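Local coordinates for KLLA0C04147p (Kluyveromyces lactis, PDB 5H2D), which probably binds and transfers sterols, this piece being the oxysterol-binding domain of Osh1, seen here holding ergosterol, at residues G24-R30 against N338-L344; P149-A153 against G165-V169; W347-T351 against H426-G432; S21-Y25 against E130-P134. All coordinates share one frame; numbering follows the deposited sequence.

Interaction 1: residues G24-R30 against N338-L344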
loop_
_atom_site.group_PDB
_atom_site.type_symbol
_atom_site.label_atom_id
_atom_site.label_comp_id
_atom_site.label_asym_id
_atom_site.label_seq_id
_atom_site.Cartn_x
_atom_site.Cartn_y
_atom_site.Cartn_z
ATOM N N GLY A 24 5.288 -20.666 -7.972
ATOM C CA GLY A 24 4.742 -19.926 -9.092
ATOM C C GLY A 24 5.421 -18.598 -9.354
ATOM O O GLY A 24 5.079 -17.926 -10.334
ATOM N N TYR A 25 6.367 -18.198 -8.506
ATOM C CA TYR A 25 7.055 -16.923 -8.648
ATOM C C TYR A 25 8.457 -17.095 -9.220
ATOM O O TYR A 25 9.345 -16.267 -8.979
ATOM C CB TYR A 25 7.055 -16.187 -7.304
ATOM C CG TYR A 25 5.695 -15.563 -7.026
ATOM C CD1 TYR A 25 5.356 -14.343 -7.585
ATOM C CD2 TYR A 25 4.747 -16.215 -6.245
ATOM C CE1 TYR A 25 4.110 -13.773 -7.362
ATOM C CE2 TYR A 25 3.489 -15.657 -6.019
ATOM C CZ TYR A 25 3.192 -14.433 -6.584
ATOM O OH TYR A 25 1.957 -13.876 -6.377
ATOM N N GLU A 26 8.647 -18.149 -10.028
ATOM C CA GLU A 26 9.960 -18.448 -10.589
ATOM C C GLU A 26 10.364 -17.472 -11.687
ATOM O O GLU A 26 11.564 -17.275 -11.916
ATOM C CB GLU A 26 9.983 -19.881 -11.128
ATOM C CG GLU A 26 9.780 -20.951 -10.061
ATOM C CD GLU A 26 8.317 -21.165 -9.684
ATOM O OE1 GLU A 26 8.050 -21.791 -8.627
ATOM O OE2 GLU A 26 7.436 -20.724 -10.449
ATOM N N ASP A 27 9.403 -16.859 -12.376
ATOM C CA ASP A 27 9.736 -15.962 -13.476
ATOM C C ASP A 27 10.415 -14.697 -12.968
ATOM O O ASP A 27 10.109 -14.180 -11.886
ATOM C CB ASP A 27 8.486 -15.575 -14.271
ATOM C CG ASP A 27 7.763 -16.768 -14.829
ATOM O OD1 ASP A 27 8.393 -17.571 -15.554
ATOM O OD2 ASP A 27 6.565 -16.922 -14.530
ATOM N N LYS A 28 11.338 -14.189 -13.776
ATOM C CA LYS A 28 11.953 -12.900 -13.500
ATOM C C LYS A 28 10.890 -11.801 -13.482
ATOM O O LYS A 28 9.951 -11.812 -14.284
ATOM C CB LYS A 28 13.019 -12.628 -14.564
ATOM C CG LYS A 28 13.558 -11.223 -14.671
ATOM C CD LYS A 28 14.631 -11.194 -15.757
ATOM C CE LYS A 28 14.576 -9.931 -16.592
ATOM N NZ LYS A 28 15.305 -8.810 -15.948
ATOM N N LEU A 29 11.031 -10.864 -12.545
ATOM C CA LEU A 29 10.074 -9.766 -12.431
ATOM C C LEU A 29 9.863 -9.080 -13.775
ATOM O O LEU A 29 10.807 -8.843 -14.532
ATOM C CB LEU A 29 10.568 -8.738 -11.410
ATOM C CG LEU A 29 10.688 -9.205 -9.964
ATOM C CD1 LEU A 29 11.310 -8.128 -9.107
ATOM C CD2 LEU A 29 9.318 -9.587 -9.422
ATOM N N ARG A 30 8.613 -8.719 -14.063
ATOM C CA ARG A 30 8.334 -7.973 -15.279
ATOM C C ARG A 30 9.035 -6.616 -15.267
ATOM O O ARG A 30 8.963 -5.865 -14.282
ATOM C CB ARG A 30 6.822 -7.783 -15.448
ATOM C CG ARG A 30 6.458 -7.021 -16.719
ATOM C CD ARG A 30 4.988 -7.154 -17.037
ATOM N NE ARG A 30 4.150 -6.338 -16.152
ATOM C CZ ARG A 30 2.873 -6.095 -16.406
ATOM N NH1 ARG A 30 2.314 -6.601 -17.507
ATOM N NH2 ARG A 30 2.160 -5.328 -15.579
ATOM N N ASN A 338 0.956 -6.170 -11.793
ATOM C CA ASN A 338 -0.091 -6.746 -12.629
ATOM C C ASN A 338 0.462 -7.645 -13.727
ATOM O O ASN A 338 -0.184 -7.804 -14.770
ATOM C CB ASN A 338 -0.959 -5.646 -13.242
ATOM C CG ASN A 338 -2.340 -6.156 -13.620
ATOM O OD1 ASN A 338 -2.938 -6.923 -12.877
ATOM N ND2 ASN A 338 -2.834 -5.759 -14.799
ATOM N N ALA A 339 1.627 -8.244 -13.516
ATOM C CA ALA A 339 2.262 -9.066 -14.548
ATOM C C ALA A 339 1.615 -10.442 -14.611
ATOM O O ALA A 339 1.594 -11.150 -13.599
ATOM C CB ALA A 339 3.748 -9.215 -14.257
ATOM N N PRO A 340 1.096 -10.870 -15.774
ATOM C CA PRO A 340 0.527 -12.226 -15.912
ATOM C C PRO A 340 1.631 -13.247 -16.162
ATOM O O PRO A 340 1.742 -13.848 -17.242
ATOM C CB PRO A 340 -0.415 -12.063 -17.108
ATOM C CG PRO A 340 0.298 -11.072 -17.976
ATOM C CD PRO A 340 0.966 -10.088 -17.016
ATOM N N GLN A 341 2.465 -13.419 -15.142
ATOM C CA GLN A 341 3.680 -14.221 -15.259
ATOM C C GLN A 341 3.332 -15.658 -15.643
ATOM O O GLN A 341 2.479 -16.280 -14.996
ATOM C CB GLN A 341 4.460 -14.191 -13.941
ATOM C CG GLN A 341 4.904 -12.791 -13.490
ATOM C CD GLN A 341 6.051 -12.211 -14.312
ATOM O OE1 GLN A 341 5.865 -11.772 -15.442
ATOM N NE2 GLN A 341 7.243 -12.186 -13.722
ATOM N N PRO A 342 3.992 -16.224 -16.659
ATOM C CA PRO A 342 3.560 -17.531 -17.193
ATOM C C PRO A 342 3.511 -18.650 -16.163
ATOM O O PRO A 342 2.565 -19.446 -16.178
ATOM C CB PRO A 342 4.608 -17.828 -18.280
ATOM C CG PRO A 342 5.242 -16.523 -18.609
ATOM C CD PRO A 342 5.098 -15.615 -17.415
ATOM N N HIS A 343 4.520 -18.764 -15.293
ATOM C CA HIS A 343 4.521 -19.807 -14.273
ATOM C C HIS A 343 3.610 -19.497 -13.099
ATOM O O HIS A 343 3.323 -20.398 -12.307
ATOM C CB HIS A 343 5.940 -20.057 -13.755
ATOM C CG HIS A 343 6.829 -20.732 -14.750
ATOM N ND1 HIS A 343 7.741 -20.045 -15.519
ATOM C CD2 HIS A 343 6.928 -22.032 -15.117
ATOM C CE1 HIS A 343 8.375 -20.892 -16.310
ATOM N NE2 HIS A 343 7.899 -22.105 -16.086
ATOM N N LEU A 344 3.148 -18.251 -12.973
ATOM C CA LEU A 344 2.261 -17.875 -11.883
ATOM C C LEU A 344 0.799 -18.177 -12.193
ATOM O O LEU A 344 0.064 -18.648 -11.315
ATOM C CB LEU A 344 2.439 -16.381 -11.580
ATOM C CG LEU A 344 1.539 -15.843 -10.476
ATOM C CD1 LEU A 344 1.815 -16.543 -9.168
ATOM C CD2 LEU A 344 1.742 -14.346 -10.330
HETATM O O HOH W 1 7.297 -13.721 -11.186
HETATM O O HOH W 2 1.569 -3.668 -13.209
#

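Interaction 2: residues P149-A153 against G165-V169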
loop_
_atom_site.group_PDB
_atom_site.type_symbol
_atom_site.label_atom_id
_atom_site.label_comp_id
_atom_site.label_asym_id
_atom_site.label_seq_id
_atom_site.Cartn_x
_atom_site.Cartn_y
_atom_site.Cartn_z
ATOM N N PRO A 149 -19.179 0.611 1.206
ATOM C CA PRO A 149 -18.139 1.360 0.502
ATOM C C PRO A 149 -17.002 0.442 0.100
ATOM O O PRO A 149 -16.950 -0.694 0.559
ATOM C CB PRO A 149 -17.681 2.371 1.547
ATOM C CG PRO A 149 -17.837 1.631 2.830
ATOM C CD PRO A 149 -19.044 0.742 2.668
ATOM N N PRO A 150 -16.114 0.926 -0.762
ATOM C CA PRO A 150 -14.963 0.108 -1.176
ATOM C C PRO A 150 -13.973 -0.053 -0.029
ATOM O O PRO A 150 -13.457 0.933 0.514
ATOM C CB PRO A 150 -14.367 0.900 -2.346
ATOM C CG PRO A 150 -14.796 2.341 -2.087
ATOM C CD PRO A 150 -16.176 2.225 -1.460
ATOM N N ILE A 151 -13.711 -1.307 0.345
ATOM C CA ILE A 151 -12.743 -1.613 1.395
ATOM C C ILE A 151 -11.917 -2.822 0.977
ATOM O O ILE A 151 -12.476 -3.828 0.524
ATOM C CB ILE A 151 -13.425 -1.901 2.743
ATOM C CG1 ILE A 151 -14.297 -0.716 3.146
ATOM C CG2 ILE A 151 -12.366 -2.174 3.801
ATOM C CD1 ILE A 151 -15.050 -0.948 4.467
ATOM N N SER A 152 -10.597 -2.727 1.161
ATOM C CA SER A 152 -9.654 -3.817 0.931
ATOM C C SER A 152 -9.056 -4.226 2.269
ATOM O O SER A 152 -8.764 -3.372 3.109
ATOM C CB SER A 152 -8.527 -3.381 -0.022
ATOM O OG SER A 152 -9.021 -2.592 -1.103
ATOM N N ALA A 153 -8.888 -5.531 2.484
ATOM C CA ALA A 153 -8.160 -6.041 3.640
ATOM C C ALA A 153 -6.854 -6.645 3.152
ATOM O O ALA A 153 -6.842 -7.340 2.137
ATOM C CB ALA A 153 -8.968 -7.110 4.379
ATOM N N GLY A 165 -3.633 -4.505 7.292
ATOM C CA GLY A 165 -4.537 -3.432 7.659
ATOM C C GLY A 165 -5.684 -3.323 6.688
ATOM O O GLY A 165 -5.865 -4.159 5.795
ATOM N N GLU A 166 -6.491 -2.287 6.910
ATOM C CA GLU A 166 -7.705 -2.046 6.148
ATOM C C GLU A 166 -7.506 -0.812 5.285
ATOM O O GLU A 166 -7.162 0.254 5.800
ATOM C CB GLU A 166 -8.897 -1.831 7.087
ATOM C CG GLU A 166 -10.211 -1.519 6.387
ATOM C CD GLU A 166 -11.330 -1.191 7.370
ATOM O OE1 GLU A 166 -12.361 -1.888 7.362
ATOM O OE2 GLU A 166 -11.176 -0.236 8.154
ATOM N N SER A 167 -7.730 -0.948 3.980
ATOM C CA SER A 167 -7.739 0.192 3.075
ATOM C C SER A 167 -9.179 0.651 2.878
ATOM O O SER A 167 -9.984 -0.040 2.246
ATOM C CB SER A 167 -7.104 -0.166 1.741
ATOM O OG SER A 167 -7.132 0.964 0.896
ATOM N N PHE A 168 -9.506 1.813 3.440
ATOM C CA PHE A 168 -10.843 2.387 3.398
ATOM C C PHE A 168 -10.614 3.836 2.976
ATOM O O PHE A 168 -10.344 4.691 3.821
ATOM C CB PHE A 168 -11.501 2.257 4.775
ATOM C CG PHE A 168 -12.941 2.704 4.833
ATOM C CD1 PHE A 168 -13.519 3.425 3.800
ATOM C CD2 PHE A 168 -13.705 2.413 5.950
ATOM C CE1 PHE A 168 -14.844 3.845 3.886
ATOM C CE2 PHE A 168 -15.027 2.817 6.034
ATOM C CZ PHE A 168 -15.591 3.539 5.004
ATOM N N VAL A 169 -10.654 4.087 1.668
ATOM C CA VAL A 169 -10.354 5.404 1.118
ATOM C C VAL A 169 -11.662 6.156 0.934
ATOM O O VAL A 169 -12.541 5.713 0.180
ATOM C CB VAL A 169 -9.584 5.299 -0.205
ATOM C CG1 VAL A 169 -9.285 6.686 -0.750
ATOM C CG2 VAL A 169 -8.282 4.507 -0.012
HETATM O O HOH W 3 -11.106 2.108 -0.380
HETATM O O HOH W 4 -14.231 3.690 0.647
HETATM O O HOH W 5 -9.125 0.215 -1.041
#

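Interaction 3: residues W347-T351 against H426-G432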
loop_
_atom_site.group_PDB
_atom_site.type_symbol
_atom_site.label_atom_id
_atom_site.label_comp_id
_atom_site.label_asym_id
_atom_site.label_seq_id
_atom_site.Cartn_x
_atom_site.Cartn_y
_atom_site.Cartn_z
ATOM N N TRP A 347 -1.427 -21.059 -10.733
ATOM C CA TRP A 347 -1.642 -21.071 -9.293
ATOM C C TRP A 347 -2.780 -20.162 -8.844
ATOM O O TRP A 347 -3.304 -20.348 -7.743
ATOM C CB TRP A 347 -0.365 -20.630 -8.566
ATOM C CG TRP A 347 0.787 -21.564 -8.774
ATOM C CD1 TRP A 347 1.759 -21.476 -9.736
ATOM C CD2 TRP A 347 1.074 -22.745 -8.017
ATOM N NE1 TRP A 347 2.635 -22.536 -9.616
ATOM C CE2 TRP A 347 2.237 -23.324 -8.570
ATOM C CE3 TRP A 347 0.457 -23.369 -6.927
ATOM C CZ2 TRP A 347 2.798 -24.502 -8.065
ATOM C CZ3 TRP A 347 1.018 -24.534 -6.423
ATOM C CH2 TRP A 347 2.179 -25.085 -6.994
ATOM N N LEU A 348 -3.160 -19.195 -9.659
ATOM C CA LEU A 348 -4.027 -18.134 -9.170
ATOM C C LEU A 348 -5.474 -18.585 -9.009
ATOM O O LEU A 348 -5.978 -19.405 -9.788
ATOM C CB LEU A 348 -3.995 -16.950 -10.131
ATOM C CG LEU A 348 -2.638 -16.278 -10.324
ATOM C CD1 LEU A 348 -2.746 -15.237 -11.429
ATOM C CD2 LEU A 348 -2.143 -15.638 -9.022
ATOM N N PRO A 349 -6.182 -18.011 -8.046
ATOM C CA PRO A 349 -7.639 -18.138 -8.012
ATOM C C PRO A 349 -8.242 -17.357 -9.158
ATOM O O PRO A 349 -7.600 -16.430 -9.673
ATOM C CB PRO A 349 -8.010 -17.508 -6.661
ATOM C CG PRO A 349 -6.934 -16.466 -6.444
ATOM C CD PRO A 349 -5.676 -17.021 -7.074
ATOM N N PRO A 350 -9.474 -17.673 -9.569
ATOM C CA PRO A 350 -10.104 -16.908 -10.657
ATOM C C PRO A 350 -10.335 -15.450 -10.318
ATOM O O PRO A 350 -10.660 -14.675 -11.221
ATOM C CB PRO A 350 -11.440 -17.631 -10.886
ATOM C CG PRO A 350 -11.333 -18.920 -10.158
ATOM C CD PRO A 350 -10.307 -18.790 -9.097
ATOM N N THR A 351 -10.175 -15.067 -9.055
ATOM C CA THR A 351 -10.426 -13.712 -8.605
ATOM C C THR A 351 -9.199 -12.810 -8.662
ATOM O O THR A 351 -9.330 -11.624 -8.354
ATOM C CB THR A 351 -10.941 -13.733 -7.164
ATOM O OG1 THR A 351 -9.998 -14.445 -6.354
ATOM C CG2 THR A 351 -12.333 -14.391 -7.079
ATOM N N HIS A 426 -3.813 -26.647 -4.935
ATOM C CA HIS A 426 -4.547 -26.551 -6.195
ATOM C C HIS A 426 -6.054 -26.631 -5.982
ATOM O O HIS A 426 -6.779 -27.264 -6.758
ATOM C CB HIS A 426 -4.071 -27.628 -7.175
ATOM C CG HIS A 426 -2.589 -27.623 -7.368
ATOM N ND1 HIS A 426 -1.766 -28.598 -6.847
ATOM C CD2 HIS A 426 -1.777 -26.726 -7.975
ATOM C CE1 HIS A 426 -0.511 -28.315 -7.150
ATOM N NE2 HIS A 426 -0.492 -27.185 -7.835
ATOM N N LYS A 427 -6.537 -25.962 -4.929
ATOM C CA LYS A 427 -7.939 -26.029 -4.539
ATOM C C LYS A 427 -8.695 -24.731 -4.812
ATOM O O LYS A 427 -9.769 -24.521 -4.247
ATOM C CB LYS A 427 -8.057 -26.398 -3.060
ATOM C CG LYS A 427 -7.589 -27.810 -2.733
ATOM C CD LYS A 427 -8.483 -28.828 -3.413
ATOM C CE LYS A 427 -8.206 -30.246 -2.929
ATOM N NZ LYS A 427 -9.170 -31.218 -3.531
ATOM N N LEU A 428 -8.175 -23.864 -5.678
ATOM C CA LEU A 428 -8.773 -22.543 -5.865
ATOM C C LEU A 428 -9.654 -22.424 -7.105
ATOM O O LEU A 428 -10.306 -21.386 -7.282
ATOM C CB LEU A 428 -7.672 -21.477 -5.928
ATOM C CG LEU A 428 -6.786 -21.321 -4.696
ATOM C CD1 LEU A 428 -5.770 -20.213 -4.926
ATOM C CD2 LEU A 428 -7.661 -21.021 -3.477
ATOM N N ALA A 429 -9.729 -23.457 -7.948
ATOM C CA ALA A 429 -10.306 -23.279 -9.279
ATOM C C ALA A 429 -11.747 -22.786 -9.237
ATOM O O ALA A 429 -12.203 -22.135 -10.186
ATOM C CB ALA A 429 -10.219 -24.583 -10.069
ATOM N N ASP A 430 -12.488 -23.077 -8.171
ATOM C CA ASP A 430 -13.867 -22.618 -8.069
ATOM C C ASP A 430 -14.067 -21.620 -6.931
ATOM O O ASP A 430 -15.178 -21.468 -6.416
ATOM C CB ASP A 430 -14.819 -23.805 -7.924
ATOM C CG ASP A 430 -15.522 -24.152 -9.232
ATOM O OD1 ASP A 430 -15.773 -23.231 -10.038
ATOM O OD2 ASP A 430 -15.827 -25.345 -9.454
ATOM N N GLU A 431 -13.000 -20.923 -6.534
ATOM C CA GLU A 431 -13.078 -19.912 -5.475
ATOM C C GLU A 431 -13.368 -18.544 -6.097
ATOM O O GLU A 431 -12.517 -17.655 -6.158
ATOM C CB GLU A 431 -11.794 -19.891 -4.659
ATOM C CG GLU A 431 -11.569 -21.131 -3.794
ATOM C CD GLU A 431 -12.514 -21.214 -2.609
ATOM O OE1 GLU A 431 -12.406 -22.183 -1.827
ATOM O OE2 GLU A 431 -13.361 -20.310 -2.445
ATOM N N GLY A 432 -14.594 -18.391 -6.567
ATOM C CA GLY A 432 -15.044 -17.113 -7.082
ATOM C C GLY A 432 -15.208 -17.125 -8.597
ATOM O O GLY A 432 -14.525 -17.863 -9.323
HETATM O O HOH W 6 -10.678 -16.181 -4.222
#

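Interaction 4: residues S21-Y25 against E130-P134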
loop_
_atom_site.group_PDB
_atom_site.type_symbol
_atom_site.label_atom_id
_atom_site.label_comp_id
_atom_site.label_asym_id
_atom_site.label_seq_id
_atom_site.Cartn_x
_atom_site.Cartn_y
_atom_site.Cartn_z
ATOM N N SER A 21 4.463 -20.501 -0.264
ATOM C CA SER A 21 4.195 -19.086 -0.522
ATOM C C SER A 21 4.895 -18.562 -1.766
ATOM O O SER A 21 4.469 -17.546 -2.326
ATOM C CB SER A 21 4.629 -18.272 0.695
ATOM O OG SER A 21 4.042 -18.802 1.863
ATOM N N PHE A 22 5.969 -19.203 -2.205
ATOM C CA PHE A 22 6.740 -18.699 -3.327
ATOM C C PHE A 22 6.578 -19.549 -4.572
ATOM O O PHE A 22 7.139 -19.209 -5.619
ATOM C CB PHE A 22 8.206 -18.579 -2.905
ATOM C CG PHE A 22 8.367 -17.827 -1.621
ATOM C CD1 PHE A 22 8.137 -16.459 -1.583
ATOM C CD2 PHE A 22 8.664 -18.486 -0.440
ATOM C CE1 PHE A 22 8.246 -15.762 -0.401
ATOM C CE2 PHE A 22 8.764 -17.791 0.753
ATOM C CZ PHE A 22 8.559 -16.420 0.772
ATOM N N LEU A 23 5.791 -20.618 -4.495
ATOM C CA LEU A 23 5.496 -21.407 -5.682
ATOM C C LEU A 23 4.820 -20.543 -6.735
ATOM O O LEU A 23 3.891 -19.784 -6.428
ATOM C CB LEU A 23 4.601 -22.587 -5.323
ATOM C CG LEU A 23 5.196 -23.549 -4.306
ATOM C CD1 LEU A 23 4.138 -24.527 -3.847
ATOM C CD2 LEU A 23 6.402 -24.276 -4.907
ATOM N N GLY A 24 5.288 -20.666 -7.972
ATOM C CA GLY A 24 4.742 -19.926 -9.092
ATOM C C GLY A 24 5.421 -18.598 -9.354
ATOM O O GLY A 24 5.079 -17.926 -10.334
ATOM N N TYR A 25 6.367 -18.198 -8.506
ATOM C CA TYR A 25 7.055 -16.923 -8.648
ATOM C C TYR A 25 8.457 -17.095 -9.220
ATOM O O TYR A 25 9.345 -16.267 -8.979
ATOM C CB TYR A 25 7.055 -16.187 -7.304
ATOM C CG TYR A 25 5.695 -15.563 -7.026
ATOM C CD1 TYR A 25 5.356 -14.343 -7.585
ATOM C CD2 TYR A 25 4.747 -16.215 -6.245
ATOM C CE1 TYR A 25 4.110 -13.773 -7.362
ATOM C CE2 TYR A 25 3.489 -15.657 -6.019
ATOM C CZ TYR A 25 3.192 -14.433 -6.584
ATOM O OH TYR A 25 1.957 -13.876 -6.377
ATOM N N GLU A 130 -2.586 -11.380 -5.016
ATOM C CA GLU A 130 -1.451 -11.939 -4.300
ATOM C C GLU A 130 -0.156 -11.455 -4.929
ATOM O O GLU A 130 -0.104 -11.153 -6.126
ATOM C CB GLU A 130 -1.479 -13.465 -4.331
ATOM C CG GLU A 130 -1.452 -14.023 -5.743
ATOM C CD GLU A 130 -1.004 -15.484 -5.775
ATOM O OE1 GLU A 130 0.196 -15.713 -6.044
ATOM O OE2 GLU A 130 -1.854 -16.371 -5.503
ATOM N N TYR A 131 0.890 -11.375 -4.112
ATOM C CA TYR A 131 2.207 -10.981 -4.611
ATOM C C TYR A 131 3.249 -11.471 -3.618
ATOM O O TYR A 131 3.280 -11.016 -2.469
ATOM C CB TYR A 131 2.279 -9.464 -4.795
ATOM C CG TYR A 131 3.561 -8.884 -5.351
ATOM C CD1 TYR A 131 3.798 -8.871 -6.722
ATOM C CD2 TYR A 131 4.496 -8.282 -4.513
ATOM C CE1 TYR A 131 4.955 -8.305 -7.244
ATOM C CE2 TYR A 131 5.656 -7.703 -5.025
ATOM C CZ TYR A 131 5.875 -7.720 -6.385
ATOM O OH TYR A 131 7.010 -7.142 -6.888
ATOM N N SER A 132 4.092 -12.406 -4.050
ATOM C CA SER A 132 5.173 -12.892 -3.207
ATOM C C SER A 132 6.506 -12.549 -3.847
ATOM O O SER A 132 6.625 -12.458 -5.074
ATOM C CB SER A 132 5.065 -14.401 -2.987
ATOM O OG SER A 132 3.862 -14.722 -2.311
ATOM N N ARG A 133 7.515 -12.343 -3.000
ATOM C CA ARG A 133 8.854 -11.998 -3.467
ATOM C C ARG A 133 9.822 -13.003 -2.863
ATOM O O ARG A 133 10.279 -12.835 -1.725
ATOM C CB ARG A 133 9.209 -10.561 -3.099
ATOM C CG ARG A 133 8.500 -9.516 -3.975
ATOM C CD ARG A 133 9.023 -9.494 -5.398
ATOM N NE ARG A 133 10.404 -9.023 -5.424
ATOM C CZ ARG A 133 10.778 -7.775 -5.673
ATOM N NH1 ARG A 133 9.875 -6.839 -5.951
ATOM N NH2 ARG A 133 12.066 -7.456 -5.648
ATOM N N PRO A 134 10.142 -14.076 -3.597
ATOM C CA PRO A 134 11.102 -15.058 -3.070
ATOM C C PRO A 134 12.418 -14.421 -2.663
ATOM O O PRO A 134 13.023 -14.832 -1.664
ATOM C CB PRO A 134 11.282 -16.029 -4.245
ATOM C CG PRO A 134 10.040 -15.871 -5.083
ATOM C CD PRO A 134 9.632 -14.435 -4.932
#

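Interaction 1: residues G24-R30 against N338-L344
Asp-27 grips His-343 with both carboxylate oxygens, a His-carboxylate pair that ties the N-terminal loop 24-30 to the loop following helix 332-337 in the oxysterol-binding domain. His-343 ND1 points almost straight at Asp-27 OD1 (2.6 Å, 170°); the bond lies in the imidazole plane but 26° out of the carboxylate plane, on its syn side. The backbone N of His-343 takes the syn lone pair of the second oxygen, Asp-27 OD2 (2.9 Å). Held at both oxygens, the carboxylate has little room to rotate, and its charge would tend to favour a protonated imidazole.

Gln-341 reaches back across the gap by bending at chi2 (-73°). Its NE2 meets Lys-28 O at 2.8 Å, from above the carbonyl plane, and also donates a hydrogen bond to a water that donates to Asp-27 O. Toward one end, Leu-344 lays CD1 over a face of the Tyr-25 ring in a CH-pi contact, 3.9 Å from the centroid. At the other, the guanidinium of Arg-30 spreads one face over Ala-339, whose CA sits 3.5 Å above the centre of that plane. Arg-30 is held there by a salt bridge from NH1 to Glu-363 and a bond from NE to Val-335 O. A water accepts from Asn-338 N at 2.9 Å and, weakly, from Arg-30 NH2 at 3.0 Å.

Interaction 2: residues P149-A153 against G165-V169
Phe-168 swings CG anti to its backbone N (chi1 -175°) and Ile-151 runs straight out along CG1 (chi2 178°), which carries Ile-151 CD1 over one face of the phenyl ring, 4.2 Å from its centroid, a CH-pi contact. Pro-149 CG approaches the far end of the same ring, 3.7 Å from Phe-168 CZ. The other branch, Ile-151 CG2, packs 3.4 Å from Glu-166 CG. With an alanine at Phe-168, Ile-151 CD1 and Pro-149 would probably lose the surface they rest on.

The backbones form an antiparallel beta hairpin. Between 149-153 and 165-169, Ser-152 and Ser-167 form a hydrogen-bonded pair, with Ser-152 N to Ser-167 O at 3.0 Å and Ser-167 N to Ser-152 O at 2.8 Å. A water links their two OG atoms, and Ser-152 OG also bonds Gln-144 OE1. Farther along, a water donates to Pro-150 O (2.8 Å) and accepts from Val-169 N (2.9 Å). The side chain of Val-169 lies about 4 Å from the bound ergosterol, bringing this strand to the sterol pocket.

Helix 72-77 covers the serine face, Trp-413 of strand 411-415 packs on Ile-151 and Ala-153 and bonds Glu-166 OE1, and strand 138-146 pairs antiparallel with 151-157, as does 178-190 with 161-173.

Interaction 3: residues W347-T351 against H426-G432
The Schellman motif that ends helix 419-424 has His-426 as its C-prime residue, and from there the imidazole leans against the indole of Trp-347. His-426 NE2 comes nearest, 3.4 Å from Trp-347 CZ3. The imidazole and the six-membered ring meet obliquely, planes 31° apart. Putting an alanine in place of Trp-347 would probably leave the histidine ring without its aromatic neighbour, free to turn, and open a gap beside Leu-23 and Arg-423, which the indole also touches.

Next along, Leu-428 runs alongside Pro-349 in the same direction, with Leu-428 CD1 3.8 Å from Pro-349 CD. The contact thus joins the loop between helices 332-337 and 357-363 to the C-terminal tail. Leu-428 then starts a type I beta turn that runs to Glu-431, and the ring of Pro-350 sits against its carbonyls. Pro-350 CD is 3.2 Å from Leu-428 O, while Pro-350 CG is 3.3 Å from Ala-429 O.

With chi1 at 55°, Thr-351 sets OG1 between backbone N and carbonyl carbon and CG2 anti to the latter, which turns the methyl to the tail, CG2 being 3.4 Å from Glu-431 O. Gly-432 passes so close that any CB would clash with that methyl. A water sits 2.8 Å from Thr-351 OG1 and donates to Glu-431 O at 3.1 Å. Thr-351 OG1 is also bonded to Thr-128 OG1, and Glu-431 OE2 makes a salt bridge with Arg-398.

Interaction 4: residues S21-Y25 against E130-P134
Two side-chain hydrogen bonds fasten Tyr-25 and Ser-21 to strand 128-133. The phenol OH of Tyr-25 donates to Glu-130 OE1 at 2.6 Å, meeting the anti lone pair of that oxygen, with ring and carboxylate planes only 26° apart. Glu-130 gets there with CG set between the backbone N and the carbonyl carbon (chi1 59°) before the chain runs out extended. Its other oxygen, OE2, is taken by Arg-423 and Tyr-419, so the buried carboxylate is held from both oxygens and is likely to stay ionised. The second bond runs from Ser-132 OG to the carbonyl Ser-21 O, 2.9 Å long.

The ring contact belongs to Ser-132, which lies over the face of Tyr-25 away from Leu-344. Ser-132 CB makes a CH-pi contact 3.9 Å from the ring centroid, and Ser-132 O stands 3.4 Å above the plane, offset toward the rim; the phenol is thus sandwiched between strand 128-133 and Leu-344 of the loop after helix 332-337.

Apolar packing is left to Pro-134, just past the strand. Its CG lies 3.7 Å from Tyr-25 CB and 3.9 Å from Phe-22 CB, while Phe-22 CD1 approaches Pro-134 CA at 3.6 Å.

Phe-22 to Tyr-25 form a type II beta turn, with Gly-24 at its third position and Tyr-25 N bonded back to Phe-22 O. That turn brings both aromatic residues onto strand 128-133, which pairs antiparallel with strand 138-146 in the beta-barrel core found in oxysterol-binding domains.

From the N terminus, the loop after helix 7-18 enters two contacts in succession. Interaction 4 joins 21-25 to strand 128-133, and interaction 1, sharing Gly-24 and Tyr-25, closes a far longer loop by reaching 338-344. Within that loop lies interaction 2, the short hairpin 149-153 with 165-169, whose nearest atoms are about 14 Å from interaction 1; interaction 4 closes before it opens. Interaction 3 follows interaction 1 in series, binding 347-351 to the C-terminal tail. Interactions 1, 3 and 4 touch one another: Trp-347 packs on Gly-24 and Leu-23, and Leu-344 and Leu-348 meet Glu-130, so the N-terminal loop and 344-351 gather on strand 128-133, with the C-terminal tail packed behind 347-351.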